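Local coordinates for nuclease-like protein (Chaetomium thermophilum, PDB 6GRB) that probably cuts four-way DNA junctions and 5'-flaps as a GEN1-type resolvase, of which this chain is the N-terminal part with the nuclease domain, at residues A[53-62]-A[306-316]. Residues are numbered along the deposited sequence; the frame is centred on the assembly and turned at random.
Sequences SNPAIRTLFY and LREFTRETFDW
F314 and F61 show how large aromatic side chains can bridge two helix segments whose axes, 153° from parallel, come no closer than 11.7 Å. The F314 ring is one bump. It leans across the gap, its end pressing on the backbone of I57 and R58, with CE1 3.6 Å from R58 CA. The aliphatic part of R58 roofs this ring: its CG stands 3.8 Å from the F314 centroid, almost on the ring normal, a CH-pi contact, while its guanidinium turns back to the carbonyl of G51.

F61 is the answering bump, set in the hollow lined by L306, T310, F314 and W316. Its CG lies anti to the backbone N (chi1 175°), which carries the ring over to the other helix, where L306 CD2 meets its edge and T310 CG2 lies 4.0 Å from F61 CE2. F314 and W316 each direct an edge at the F61 face in offset T-shaped pairs, and F314 CD2 in turn rests on the indole face, 3.7 Å above its plane, completing an aromatic cluster. Were F314 replaced by alanine, R58 CG would probably lose the surface beneath it, and F61 and W316 a neighbour that fixes their tilt. Beyond this cluster, T313 CG2 butts against the N54 amide, 3.5 Å from N54 CG.

The contact thus joins helix 55-70 to the C-terminal end of helix 303-313 and the following turn, with helix 104-109 packing against L306 and F309 and helix 318-340 against F61 and Y62.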
# COMPACT_ATOMS: atom_id res chain seq x y z
N SER A 53 -19.98 13.15 11.23
CA SER A 53 -19.28 14.30 10.66
C SER A 53 -18.02 13.82 9.97
O SER A 53 -17.22 13.08 10.57
CB SER A 53 -18.92 15.34 11.73
OG SER A 53 -20.05 15.66 12.51
N ASN A 54 -17.84 14.24 8.71
CA ASN A 54 -16.72 13.87 7.84
C ASN A 54 -16.49 12.36 7.81
O ASN A 54 -15.43 11.90 8.25
CB ASN A 54 -15.43 14.58 8.27
CG ASN A 54 -15.52 16.11 8.14
OD1 ASN A 54 -16.38 16.73 8.75
ND2 ASN A 54 -14.61 16.70 7.38
N PRO A 55 -17.44 11.57 7.27
CA PRO A 55 -17.24 10.12 7.25
C PRO A 55 -16.13 9.67 6.33
O PRO A 55 -15.45 8.69 6.66
CB PRO A 55 -18.61 9.59 6.80
CG PRO A 55 -19.14 10.66 5.93
CD PRO A 55 -18.69 11.95 6.59
N ALA A 56 -15.89 10.35 5.21
CA ALA A 56 -14.80 10.02 4.30
C ALA A 56 -13.45 10.01 5.01
O ALA A 56 -12.58 9.20 4.66
CB ALA A 56 -14.79 10.99 3.13
N ILE A 57 -13.29 10.83 6.05
CA ILE A 57 -11.99 10.95 6.68
C ILE A 57 -11.97 10.37 8.09
O ILE A 57 -10.87 10.05 8.60
CB ILE A 57 -11.53 12.43 6.62
CG1 ILE A 57 -10.12 12.71 7.11
CG2 ILE A 57 -12.47 13.35 7.37
CD1 ILE A 57 -9.70 14.09 6.71
N ARG A 58 -13.16 10.10 8.67
CA ARG A 58 -13.30 9.14 9.75
C ARG A 58 -12.75 7.79 9.33
O ARG A 58 -11.98 7.17 10.07
CB ARG A 58 -14.75 9.04 10.20
CG ARG A 58 -14.93 8.96 11.71
CD ARG A 58 -16.37 9.19 12.11
NE ARG A 58 -17.31 8.37 11.35
CZ ARG A 58 -18.45 8.80 10.81
NH1 ARG A 58 -18.84 10.07 10.93
NH2 ARG A 58 -19.23 7.96 10.15
N THR A 59 -13.10 7.31 8.13
CA THR A 59 -12.63 5.98 7.75
C THR A 59 -11.15 5.99 7.44
O THR A 59 -10.46 4.98 7.65
CB THR A 59 -13.44 5.40 6.58
OG1 THR A 59 -13.06 6.02 5.36
CG2 THR A 59 -14.90 5.62 6.79
N LEU A 60 -10.63 7.12 6.95
CA LEU A 60 -9.18 7.28 6.81
C LEU A 60 -8.50 7.20 8.17
O LEU A 60 -7.48 6.53 8.34
CB LEU A 60 -8.90 8.62 6.12
CG LEU A 60 -7.57 8.84 5.43
CD1 LEU A 60 -7.56 8.08 4.13
CD2 LEU A 60 -7.31 10.31 5.20
N PHE A 61 -9.07 7.89 9.17
CA PHE A 61 -8.66 7.75 10.56
C PHE A 61 -8.59 6.28 10.98
O PHE A 61 -7.59 5.83 11.54
CB PHE A 61 -9.63 8.56 11.45
CG PHE A 61 -9.39 8.42 12.92
CD1 PHE A 61 -10.02 7.41 13.64
CD2 PHE A 61 -8.55 9.29 13.59
CE1 PHE A 61 -9.79 7.27 15.00
CE2 PHE A 61 -8.31 9.14 14.94
CZ PHE A 61 -8.93 8.13 15.65
N TYR A 62 -9.66 5.51 10.72
CA TYR A 62 -9.68 4.12 11.16
C TYR A 62 -8.63 3.28 10.43
O TYR A 62 -7.96 2.45 11.06
CB TYR A 62 -11.09 3.54 11.00
CG TYR A 62 -12.08 4.03 12.04
CD1 TYR A 62 -11.89 3.75 13.39
CD2 TYR A 62 -13.21 4.76 11.68
CE1 TYR A 62 -12.77 4.19 14.36
CE2 TYR A 62 -14.11 5.21 12.64
CZ TYR A 62 -13.89 4.92 13.98
OH TYR A 62 -14.78 5.34 14.95
N LEU A 306 -4.52 14.69 18.10
CA LEU A 306 -5.64 13.85 17.68
C LEU A 306 -6.89 14.11 18.50
O LEU A 306 -8.00 14.02 17.97
CB LEU A 306 -5.27 12.37 17.76
CG LEU A 306 -4.49 11.81 16.57
CD1 LEU A 306 -4.11 10.33 16.84
CD2 LEU A 306 -5.31 11.95 15.31
N ARG A 307 -6.74 14.43 19.80
CA ARG A 307 -7.93 14.76 20.57
C ARG A 307 -8.58 16.05 20.07
O ARG A 307 -9.80 16.10 19.90
CB ARG A 307 -7.63 14.87 22.05
CG ARG A 307 -8.86 15.29 22.85
CD ARG A 307 -9.92 14.19 22.88
NE ARG A 307 -11.21 14.68 23.38
CZ ARG A 307 -12.32 14.75 22.65
NH1 ARG A 307 -13.43 15.23 23.19
NH2 ARG A 307 -12.34 14.33 21.40
N GLU A 308 -7.79 17.09 19.78
CA GLU A 308 -8.37 18.30 19.20
C GLU A 308 -8.93 18.04 17.80
O GLU A 308 -10.03 18.51 17.47
CB GLU A 308 -7.35 19.44 19.17
N PHE A 309 -8.21 17.28 16.96
CA PHE A 309 -8.70 16.97 15.61
C PHE A 309 -10.06 16.26 15.64
O PHE A 309 -10.98 16.64 14.90
CB PHE A 309 -7.67 16.11 14.87
CG PHE A 309 -8.05 15.82 13.43
CD1 PHE A 309 -8.86 14.74 13.11
CD2 PHE A 309 -7.55 16.60 12.39
CE1 PHE A 309 -9.20 14.46 11.81
CE2 PHE A 309 -7.87 16.32 11.06
CZ PHE A 309 -8.71 15.25 10.77
N THR A 310 -10.20 15.22 16.48
CA THR A 310 -11.43 14.43 16.48
C THR A 310 -12.61 15.20 17.06
O THR A 310 -13.75 15.02 16.60
CB THR A 310 -11.24 13.12 17.26
OG1 THR A 310 -10.86 13.40 18.61
CG2 THR A 310 -10.20 12.24 16.58
N ARG A 311 -12.35 16.05 18.06
CA ARG A 311 -13.37 16.97 18.56
C ARG A 311 -13.89 17.87 17.44
O ARG A 311 -15.11 18.05 17.29
CB ARG A 311 -12.79 17.80 19.71
CG ARG A 311 -13.79 18.72 20.43
CD ARG A 311 -13.12 19.80 21.27
NE ARG A 311 -11.95 19.31 22.01
CZ ARG A 311 -12.00 18.62 23.15
NH1 ARG A 311 -13.19 18.31 23.69
NH2 ARG A 311 -10.89 18.23 23.76
N GLU A 312 -12.99 18.44 16.63
CA GLU A 312 -13.44 19.41 15.63
C GLU A 312 -14.02 18.73 14.40
O GLU A 312 -15.01 19.22 13.82
CB GLU A 312 -12.30 20.34 15.23
N THR A 313 -13.44 17.61 13.98
CA THR A 313 -13.84 17.01 12.71
C THR A 313 -14.91 15.94 12.86
O THR A 313 -15.80 15.83 12.02
CB THR A 313 -12.61 16.44 12.00
OG1 THR A 313 -11.50 17.32 12.22
CG2 THR A 313 -12.88 16.31 10.49
N PHE A 314 -14.86 15.13 13.91
CA PHE A 314 -15.82 14.05 14.04
C PHE A 314 -16.93 14.39 15.02
O PHE A 314 -17.89 13.62 15.15
CB PHE A 314 -15.12 12.75 14.46
CG PHE A 314 -13.98 12.36 13.56
CD1 PHE A 314 -13.97 12.74 12.22
CD2 PHE A 314 -12.90 11.62 14.05
CE1 PHE A 314 -12.91 12.38 11.38
CE2 PHE A 314 -11.85 11.25 13.22
CZ PHE A 314 -11.86 11.63 11.89
N ASP A 315 -16.75 15.48 15.72
CA ASP A 315 -17.67 15.91 16.73
C ASP A 315 -17.57 15.02 17.95
O ASP A 315 -18.51 14.89 18.69
CB ASP A 315 -19.08 15.98 16.21
CG ASP A 315 -19.60 17.38 16.19
OD1 ASP A 315 -20.05 17.82 15.14
OD2 ASP A 315 -19.54 18.05 17.21
N TRP A 316 -16.44 14.36 18.12
CA TRP A 316 -16.20 13.56 19.32
C TRP A 316 -15.97 14.53 20.49
O TRP A 316 -14.85 14.73 20.98
CB TRP A 316 -15.02 12.61 19.13
CG TRP A 316 -15.25 11.54 18.08
CD1 TRP A 316 -16.39 11.33 17.34
CD2 TRP A 316 -14.32 10.54 17.67
NE1 TRP A 316 -16.21 10.27 16.48
CE2 TRP A 316 -14.95 9.76 16.68
CE3 TRP A 316 -13.01 10.22 18.05
CZ2 TRP A 316 -14.31 8.69 16.05
CZ3 TRP A 316 -12.38 9.15 17.42
CH2 TRP A 316 -13.03 8.40 16.44